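Local coordinates for Wnt inhibitor of Dorsal protein (Drosophila melanogaster, PDB 4KRR) that is a secreted Wnt signalling ligand, here as its N-terminal domain and linker, that probably binds frizzled receptors and acts through them on gene expression, at residues Ser50-Asp55 with Asp199-Cys204; Ala172-Gly177 with Leu194-Asp199; His95-Ala100 with Ala153-Phe158. All coordinates share one frame; numbering follows the deposited sequence.

Contact 1 (Ser50-Asp55 with Asp199-Cys204); sequences SPNRED and DSPNYC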
loop_
_atom_site.group_PDB
_atom_site.type_symbol
_atom_site.label_atom_id
_atom_site.label_comp_id
_atom_site.label_asym_id
_atom_site.label_seq_id
_atom_site.Cartn_x
_atom_site.Cartn_y
_atom_site.Cartn_z
ATOM N N SER A 50 9.421 11.453 14.262
ATOM C CA SER A 50 8.387 12.472 14.154
ATOM C C SER A 50 8.079 12.779 12.693
ATOM O O SER A 50 8.470 13.826 12.180
ATOM C CB SER A 50 8.816 13.746 14.889
ATOM O OG SER A 50 7.794 14.724 14.851
ATOM N N PRO A 51 7.367 11.865 12.018
ATOM C CA PRO A 51 7.098 12.016 10.586
ATOM C C PRO A 51 6.103 13.129 10.293
ATOM O O PRO A 51 5.149 13.326 11.051
ATOM C CB PRO A 51 6.496 10.664 10.203
ATOM C CG PRO A 51 5.862 10.176 11.455
ATOM C CD PRO A 51 6.745 10.648 12.573
ATOM N N ASN A 52 6.336 13.860 9.207
ATOM C CA ASN A 52 5.358 14.822 8.722
ATOM C C ASN A 52 4.382 14.149 7.759
ATOM O O ASN A 52 4.523 12.962 7.457
ATOM C CB ASN A 52 6.034 16.045 8.085
ATOM C CG ASN A 52 6.907 15.693 6.889
ATOM O OD1 ASN A 52 6.545 14.864 6.052
ATOM N ND2 ASN A 52 8.064 16.337 6.801
ATOM N N ARG A 53 3.405 14.911 7.278
ATOM C CA ARG A 53 2.341 14.366 6.439
ATOM C C ARG A 53 2.874 13.707 5.165
ATOM O O ARG A 53 2.342 12.693 4.712
ATOM C CB ARG A 53 1.322 15.453 6.086
ATOM C CG ARG A 53 -0.031 14.905 5.654
ATOM C CD ARG A 53 -0.915 15.988 5.054
ATOM N NE ARG A 53 -1.310 17.006 6.023
ATOM C CZ ARG A 53 -2.536 17.128 6.523
ATOM N NH1 ARG A 53 -3.495 16.294 6.145
ATOM N NH2 ARG A 53 -2.805 18.088 7.399
ATOM N N GLU A 54 3.931 14.272 4.594
ATOM C CA GLU A 54 4.518 13.704 3.384
ATOM C C GLU A 54 5.288 12.414 3.664
ATOM O O GLU A 54 5.291 11.504 2.833
ATOM C CB GLU A 54 5.400 14.723 2.656
ATOM C CG GLU A 54 4.620 15.875 2.030
ATOM C CD GLU A 54 4.087 16.837 3.071
ATOM O OE1 GLU A 54 4.866 17.210 3.972
ATOM O OE2 GLU A 54 2.894 17.202 3.003
ATOM N N ASP A 55 5.939 12.340 4.824
ATOM C CA ASP A 55 6.615 11.114 5.254
ATOM C C ASP A 55 5.599 9.986 5.342
ATOM O O ASP A 55 5.850 8.860 4.910
ATOM C CB ASP A 55 7.264 11.298 6.630
ATOM C CG ASP A 55 8.433 12.262 6.607
ATOM O OD1 ASP A 55 9.276 12.164 5.690
ATOM O OD2 ASP A 55 8.507 13.116 7.517
ATOM N N ASP A 199 5.069 19.214 11.609
ATOM C CA ASP A 199 4.678 20.125 10.545
ATOM C C ASP A 199 5.572 19.918 9.330
ATOM O O ASP A 199 6.701 19.436 9.448
ATOM C CB ASP A 199 4.767 21.580 11.011
ATOM C CG ASP A 199 3.593 21.987 11.879
ATOM O OD1 ASP A 199 2.560 21.286 11.846
ATOM O OD2 ASP A 199 3.698 23.014 12.583
ATOM N N SER A 200 5.061 20.281 8.161
ATOM C CA SER A 200 5.840 20.198 6.938
ATOM C C SER A 200 6.607 21.496 6.724
ATOM O O SER A 200 6.117 22.573 7.063
ATOM C CB SER A 200 4.929 19.913 5.742
ATOM O OG SER A 200 4.305 18.647 5.876
ATOM N N PRO A 201 7.824 21.394 6.172
ATOM C CA PRO A 201 8.626 22.579 5.860
ATOM C C PRO A 201 8.071 23.308 4.640
ATOM O O PRO A 201 7.165 22.795 3.984
ATOM C CB PRO A 201 9.999 21.989 5.538
ATOM C CG PRO A 201 9.700 20.620 5.027
ATOM C CD PRO A 201 8.523 20.144 5.826
ATOM N N ASN A 202 8.605 24.491 4.349
ATOM C CA ASN A 202 8.210 25.235 3.159
ATOM C C ASN A 202 8.909 24.670 1.927
ATOM O O ASN A 202 10.100 24.900 1.719
ATOM C CB ASN A 202 8.529 26.714 3.322
ATOM N N TYR A 203 8.161 23.937 1.106
ATOM C CA TYR A 203 8.722 23.275 -0.071
ATOM C C TYR A 203 9.012 24.229 -1.237
ATOM O O TYR A 203 9.184 23.790 -2.375
ATOM C CB TYR A 203 7.800 22.146 -0.545
ATOM C CG TYR A 203 7.629 21.009 0.445
ATOM C CD1 TYR A 203 8.676 20.140 0.725
ATOM C CD2 TYR A 203 6.411 20.793 1.081
ATOM C CE1 TYR A 203 8.521 19.097 1.622
ATOM C CE2 TYR A 203 6.245 19.753 1.977
ATOM C CZ TYR A 203 7.303 18.909 2.243
ATOM O OH TYR A 203 7.141 17.872 3.136
ATOM N N CYS A 204 9.066 25.528 -0.953
ATOM C CA CYS A 204 9.381 26.519 -1.977
ATOM C C CYS A 204 10.525 27.427 -1.536
ATOM O O CYS A 204 11.669 27.245 -1.954
ATOM C CB CYS A 204 8.149 27.357 -2.321
ATOM S SG CYS A 204 6.820 26.441 -3.143
HETATM O O HOH W 1 9.258 16.242 3.740
HETATM O O HOH W 2 9.132 18.166 8.903
HETATM O O HOH W 3 3.149 17.599 8.043
#
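The capped start of helix 53-75 meets the C-terminal tail of the modelled chain where Glu54 reaches out to Ser200 and Tyr203. One carboxylate oxygen, Glu54 OE1, accepts a hydrogen bond from each of two hydroxyls. Ser200 OG donates to Glu54 OE1 at 2.5 Å, a very short distance. Tyr203 OH donates to the same Glu54 OE1 at 2.5 Å, coming tip to tip and from 40° above the carboxylate plane, with the ring turned 83° to that plane. The bend at chi2 (72°) turns Glu54 CD back toward Ser200 and Tyr203, and the other oxygen, OE2, is taken by Tyr169 OH. Asn52 and Asp55 form a capping box at the helix N-terminus: Asp55 N donates to Asn52 OD1 at 2.9 Å, and Asn52 N returns a bond to Asp55 OD2, through that oxygen's anti lone pair. Asn52 ND2 reaches the tail through two waters, one bridging to Tyr203 OH and the other to Asp199 O. A third water bridges Arg53 N and Ser200 OG, its oxygen 2.7 Å from Ser200 OG. Asp55 OD1 pairs with Lys42, and the Tyr203 ring meets that of Trp32.

Contact 2 (Ala172-Gly177 with Leu194-Asp199); sequences AIQLEG and LVFMQD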
loop_
_atom_site.group_PDB
_atom_site.type_symbol
_atom_site.label_atom_id
_atom_site.label_comp_id
_atom_site.label_asym_id
_atom_site.label_seq_id
_atom_site.Cartn_x
_atom_site.Cartn_y
_atom_site.Cartn_z
ATOM N N ALA A 172 -5.514 13.408 7.002
ATOM C CA ALA A 172 -4.650 12.900 8.064
ATOM C C ALA A 172 -4.767 13.718 9.348
ATOM O O ALA A 172 -5.006 14.928 9.307
ATOM C CB ALA A 172 -3.204 12.856 7.593
ATOM N N ILE A 173 -4.592 13.052 10.485
ATOM C CA ILE A 173 -4.693 13.709 11.784
ATOM C C ILE A 173 -3.317 14.004 12.361
ATOM O O ILE A 173 -2.459 13.121 12.430
ATOM C CB ILE A 173 -5.457 12.837 12.795
ATOM C CG1 ILE A 173 -6.805 12.404 12.218
ATOM C CG2 ILE A 173 -5.639 13.580 14.117
ATOM C CD1 ILE A 173 -7.558 11.434 13.100
ATOM N N GLN A 174 -3.106 15.246 12.780
ATOM C CA GLN A 174 -1.846 15.616 13.406
ATOM C C GLN A 174 -1.887 15.347 14.904
ATOM O O GLN A 174 -2.855 15.689 15.585
ATOM C CB GLN A 174 -1.501 17.080 13.137
ATOM C CG GLN A 174 -0.099 17.457 13.592
ATOM C CD GLN A 174 0.364 18.778 13.016
ATOM O OE1 GLN A 174 -0.407 19.497 12.385
ATOM N NE2 GLN A 174 1.634 19.103 13.229
ATOM N N LEU A 175 -0.826 14.730 15.410
ATOM C CA LEU A 175 -0.744 14.374 16.818
ATOM C C LEU A 175 0.222 15.293 17.547
ATOM O O LEU A 175 1.285 15.630 17.026
ATOM C CB LEU A 175 -0.292 12.922 16.972
ATOM C CG LEU A 175 -1.117 11.867 16.234
ATOM C CD1 LEU A 175 -0.540 10.482 16.486
ATOM C CD2 LEU A 175 -2.578 11.930 16.654
ATOM N N GLU A 176 -0.155 15.696 18.753
ATOM C CA GLU A 176 0.709 16.519 19.584
ATOM C C GLU A 176 1.022 15.799 20.891
ATOM O O GLU A 176 0.124 15.279 21.551
ATOM C CB GLU A 176 0.050 17.871 19.859
ATOM C CG GLU A 176 0.917 18.831 20.649
ATOM C CD GLU A 176 0.254 20.180 20.845
ATOM O OE1 GLU A 176 -0.847 20.386 20.294
ATOM O OE2 GLU A 176 0.835 21.032 21.550
ATOM N N GLY A 177 2.300 15.761 21.255
ATOM C CA GLY A 177 2.728 15.082 22.465
ATOM C C GLY A 177 2.786 13.574 22.304
ATOM O O GLY A 177 2.847 12.835 23.286
ATOM N N LEU A 194 -4.977 8.170 8.703
ATOM C CA LEU A 194 -3.529 8.230 8.848
ATOM C C LEU A 194 -3.182 9.308 9.863
ATOM O O LEU A 194 -3.926 10.277 10.028
ATOM C CB LEU A 194 -2.867 8.550 7.507
ATOM C CG LEU A 194 -2.983 7.509 6.393
ATOM C CD1 LEU A 194 -2.529 8.103 5.064
ATOM C CD2 LEU A 194 -2.165 6.273 6.735
ATOM N N VAL A 195 -2.056 9.142 10.547
ATOM C CA VAL A 195 -1.619 10.135 11.518
ATOM C C VAL A 195 -0.197 10.600 11.236
ATOM O O VAL A 195 0.623 9.845 10.718
ATOM C CB VAL A 195 -1.710 9.604 12.971
ATOM C CG1 VAL A 195 -3.156 9.300 13.339
ATOM C CG2 VAL A 195 -0.832 8.372 13.154
ATOM N N PHE A 196 0.081 11.857 11.566
ATOM C CA PHE A 196 1.434 12.391 11.500
ATOM C C PHE A 196 1.679 13.266 12.720
ATOM O O PHE A 196 0.748 13.565 13.470
ATOM C CB PHE A 196 1.675 13.170 10.198
ATOM C CG PHE A 196 0.858 14.426 10.071
ATOM C CD1 PHE A 196 -0.467 14.370 9.669
ATOM C CD2 PHE A 196 1.426 15.664 10.325
ATOM C CE1 PHE A 196 -1.215 15.525 9.544
ATOM C CE2 PHE A 196 0.683 16.822 10.199
ATOM C CZ PHE A 196 -0.636 16.753 9.808
ATOM N N MET A 197 2.928 13.673 12.918
ATOM C CA MET A 197 3.304 14.384 14.137
ATOM C C MET A 197 3.920 15.753 13.863
ATOM O O MET A 197 3.620 16.726 14.553
ATOM C CB MET A 197 4.262 13.524 14.966
ATOM C CG MET A 197 3.645 12.207 15.430
ATOM S SD MET A 197 4.843 10.986 16.001
ATOM C CE MET A 197 5.675 11.898 17.301
ATOM N N GLN A 198 4.772 15.828 12.848
ATOM C CA GLN A 198 5.529 17.045 12.583
ATOM C C GLN A 198 4.895 17.902 11.495
ATOM O O GLN A 198 4.264 17.388 10.572
ATOM C CB GLN A 198 6.965 16.696 12.187
ATOM C CG GLN A 198 7.908 17.888 12.121
ATOM C CD GLN A 198 8.441 18.280 13.482
ATOM O OE1 GLN A 198 8.958 19.381 13.668
ATOM N NE2 GLN A 198 8.326 17.371 14.445
ATOM N N ASP A 199 5.069 19.214 11.609
ATOM C CA ASP A 199 4.678 20.125 10.545
ATOM C C ASP A 199 5.572 19.918 9.330
ATOM O O ASP A 199 6.701 19.436 9.448
ATOM C CB ASP A 199 4.767 21.580 11.011
ATOM C CG ASP A 199 3.593 21.987 11.879
ATOM O OD1 ASP A 199 2.560 21.286 11.846
ATOM O OD2 ASP A 199 3.698 23.014 12.583
#
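Gln174 lies across one face of the Phe196 ring, its CB 3.9 Å from the ring centroid in a CH-pi contact. The chain continues extended over the rim, bringing Gln174 CD to 3.4 Å from Phe196 CE2 with the amide plane tilted 32° to the ring. Beyond the ring, Gln174 NE2 donates to Asp199 OD1 at 2.7 Å; the acceptor lies almost in the amide plane, whereas the donor stands 45° above the carboxylate plane. A weak bond from Gln174 NE2 to Met197 O adds to this grip. With CG between the backbone N and carbonyl carbon (chi1 66°), the Phe196 ring lies beside the neighbouring strand, where Ala172 CB meets its edge, 3.8 Å from Phe196 CD1. An alanine in place of Phe196 would probably leave Gln174 without the surface it rests on, its amide freer to swing away from Asp199. On the face of this short parallel sheet that carries Ile173 and Val195, the side chains of Val195 and of Leu175, just past the strand, cross obliquely, Leu175 CD1 3.8 Å from Val195 CB. Ile173 N to Leu194 O, Phe196 N to Ile173 O and Leu175 N to Phe196 O are the backbone bonds. Phe196 and Leu194 pack on Val56 of helix 53-75, which also brings Arg53 against Phe196 and Ala172, while Val195 faces Ala114 and His117 of helix 113-127, and Asn118 OD1 takes its N-H.

Contact 3 (His95-Ala100 with Ala153-Phe158); sequences HEPTKA and AVLKPF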
loop_
_atom_site.group_PDB
_atom_site.type_symbol
_atom_site.label_atom_id
_atom_site.label_comp_id
_atom_site.label_asym_id
_atom_site.label_seq_id
_atom_site.Cartn_x
_atom_site.Cartn_y
_atom_site.Cartn_z
ATOM N N HIS A 95 -7.134 -13.322 -5.000
ATOM C CA HIS A 95 -6.114 -12.581 -4.274
ATOM C C HIS A 95 -6.286 -12.750 -2.772
ATOM O O HIS A 95 -7.407 -12.853 -2.273
ATOM C CB HIS A 95 -6.143 -11.100 -4.656
ATOM C CG HIS A 95 -5.595 -10.819 -6.019
ATOM N ND1 HIS A 95 -5.102 -9.584 -6.383
ATOM C CD2 HIS A 95 -5.460 -11.613 -7.107
ATOM C CE1 HIS A 95 -4.686 -9.630 -7.636
ATOM N NE2 HIS A 95 -4.892 -10.851 -8.099
ATOM N N GLU A 96 -5.163 -12.789 -2.060
ATOM C CA GLU A 96 -5.163 -12.945 -0.611
ATOM C C GLU A 96 -4.297 -11.868 0.037
ATOM O O GLU A 96 -3.171 -12.141 0.455
ATOM C CB GLU A 96 -4.650 -14.337 -0.228
ATOM C CG GLU A 96 -5.517 -15.479 -0.741
ATOM C CD GLU A 96 -4.873 -16.841 -0.555
ATOM O OE1 GLU A 96 -3.812 -17.092 -1.167
ATOM O OE2 GLU A 96 -5.430 -17.663 0.202
ATOM N N PRO A 97 -4.825 -10.635 0.121
ATOM C CA PRO A 97 -4.069 -9.498 0.657
ATOM C C PRO A 97 -3.685 -9.675 2.124
ATOM O O PRO A 97 -2.632 -9.196 2.539
ATOM C CB PRO A 97 -5.038 -8.320 0.495
ATOM C CG PRO A 97 -6.392 -8.940 0.416
ATOM C CD PRO A 97 -6.195 -10.255 -0.269
ATOM N N THR A 98 -4.524 -10.358 2.894
ATOM C CA THR A 98 -4.238 -10.589 4.305
ATOM C C THR A 98 -2.993 -11.458 4.486
ATOM O O THR A 98 -2.161 -11.190 5.355
ATOM C CB THR A 98 -5.442 -11.220 5.028
ATOM O OG1 THR A 98 -6.555 -10.320 4.965
ATOM C CG2 THR A 98 -5.109 -11.502 6.487
ATOM N N LYS A 99 -2.866 -12.490 3.656
ATOM C CA LYS A 99 -1.680 -13.341 3.667
ATOM C C LYS A 99 -0.433 -12.515 3.363
ATOM O O LYS A 99 0.605 -12.678 4.007
ATOM C CB LYS A 99 -1.813 -14.470 2.643
ATOM C CG LYS A 99 -2.954 -15.439 2.910
ATOM C CD LYS A 99 -2.724 -16.228 4.187
ATOM C CE LYS A 99 -3.751 -17.339 4.334
ATOM N NZ LYS A 99 -3.688 -18.299 3.197
ATOM N N ALA A 100 -0.551 -11.626 2.380
ATOM C CA ALA A 100 0.557 -10.773 1.966
ATOM C C ALA A 100 0.919 -9.764 3.050
ATOM O O ALA A 100 2.095 -9.475 3.271
ATOM C CB ALA A 100 0.219 -10.062 0.668
ATOM N N ALA A 153 -11.859 -13.124 -6.514
ATOM C CA ALA A 153 -11.583 -11.845 -5.872
ATOM C C ALA A 153 -10.180 -11.359 -6.214
ATOM O O ALA A 153 -9.213 -12.104 -6.093
ATOM C CB ALA A 153 -11.752 -11.959 -4.365
ATOM N N VAL A 154 -10.078 -10.108 -6.651
ATOM C CA VAL A 154 -8.783 -9.504 -6.949
ATOM C C VAL A 154 -8.715 -8.088 -6.390
ATOM O O VAL A 154 -9.744 -7.439 -6.199
ATOM C CB VAL A 154 -8.505 -9.451 -8.468
ATOM C CG1 VAL A 154 -8.357 -10.855 -9.038
ATOM C CG2 VAL A 154 -9.603 -8.685 -9.187
ATOM N N LEU A 155 -7.501 -7.618 -6.119
ATOM C CA LEU A 155 -7.302 -6.249 -5.658
ATOM C C LEU A 155 -7.598 -5.266 -6.784
ATOM O O LEU A 155 -7.316 -5.550 -7.948
ATOM C CB LEU A 155 -5.867 -6.049 -5.168
ATOM C CG LEU A 155 -5.494 -6.626 -3.802
ATOM C CD1 LEU A 155 -4.017 -6.410 -3.517
ATOM C CD2 LEU A 155 -6.343 -5.994 -2.714
ATOM N N LYS A 156 -8.161 -4.112 -6.430
ATOM C CA LYS A 156 -8.404 -3.041 -7.393
ATOM C C LYS A 156 -7.104 -2.661 -8.084
ATOM O O LYS A 156 -6.022 -2.932 -7.560
ATOM C CB LYS A 156 -8.957 -1.795 -6.690
ATOM C CG LYS A 156 -10.290 -1.973 -6.002
ATOM C CD LYS A 156 -10.787 -0.650 -5.438
ATOM C CE LYS A 156 -9.792 -0.054 -4.453
ATOM N NZ LYS A 156 -10.296 1.213 -3.853
ATOM N N PRO A 157 -7.202 -2.035 -9.269
ATOM C CA PRO A 157 -6.006 -1.442 -9.876
ATOM C C PRO A 157 -5.360 -0.468 -8.896
ATOM O O PRO A 157 -6.066 0.203 -8.142
ATOM C CB PRO A 157 -6.558 -0.701 -11.101
ATOM C CG PRO A 157 -8.057 -0.681 -10.929
ATOM C CD PRO A 157 -8.385 -1.895 -10.132
ATOM N N PHE A 158 -4.034 -0.408 -8.891
ATOM C CA PHE A 158 -3.334 0.341 -7.856
ATOM C C PHE A 158 -3.629 1.840 -7.891
ATOM O O PHE A 158 -3.552 2.515 -6.864
ATOM C CB PHE A 158 -1.827 0.088 -7.908
ATOM C CG PHE A 158 -1.090 0.692 -6.756
ATOM C CD1 PHE A 158 -1.204 0.147 -5.489
ATOM C CD2 PHE A 158 -0.306 1.819 -6.929
ATOM C CE1 PHE A 158 -0.541 0.707 -4.415
ATOM C CE2 PHE A 158 0.364 2.382 -5.859
ATOM C CZ PHE A 158 0.245 1.824 -4.602
#
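His95 N donates to Ala153 O at 2.6 Å, a short and nearly straight bond (168° at the hydrogen). It ties the loop ahead of helix 97-107 to the end of strand 149-155, beside which the His95 ring lies on Val154. His95 CG stands beside its own backbone N, anti to the carbonyl carbon (chi1 -73°), and from there the ring meets Val154. Val154 lies over one ring face: its CA is 3.8 Å from the ring centroid and 20° off the normal, a CH-pi contact made by the backbone. Val154 CG1 continues over the ring, 3.6 Å from His95 CD2 and equally near NE2. Leu155 comes to the ring edge at ND1, its CG in the ring plane and its CB 3.8 Å from His95 ND1. Leu155 CD2 also touches Pro97 CB at 4.2 Å, so the leucine bridges the imidazole and the first turn of the helix. Glu96 is the N-cap residue of that helix, and its carbonyl accepts from Ala100 N. The sodium ion, held by Cys74, Ile79 and Cys82, lies about 10 Å from the His95 side chain, which touches Ala75 of helix 53-75. Strand 130-136 pairs antiparallel with strand 149-155, Val154 bonding through the backbone to Glu131 and Leu155 packing on Leu130; the Cys134-Cys151 and Cys136-Cys146 disulfides cross-link this hairpin. Further along, Phe158 starts helix 158-170 and packs between helices 53-75 and 8-26, on Ile61 and Ala65 of the first and Gln18 and Ser22 of the second.

How the contacts relate
Contacts 1 and 2 are neighbours, their centres 11 Å apart; they share Asp199 and are joined through Ser50 and Pro51, which bond to Gln198 and Met197. Contact 3 lies beyond the centre of the chain, about 31 Å from contact 1 and 29 Å from contact 2 between centres. Along the sequence, contact 3 closes before contact 2 opens, and both are nested inside the loop that contact 1 closes. Helix 53-75 runs between the two regions: contact 1 holds its first turn, which also packs on contact 2, and its last residues approach contact 3. The segment leading to the C-terminus is thereby fastened to one end of the helical N-terminal domain, and the antiparallel hairpin to the other.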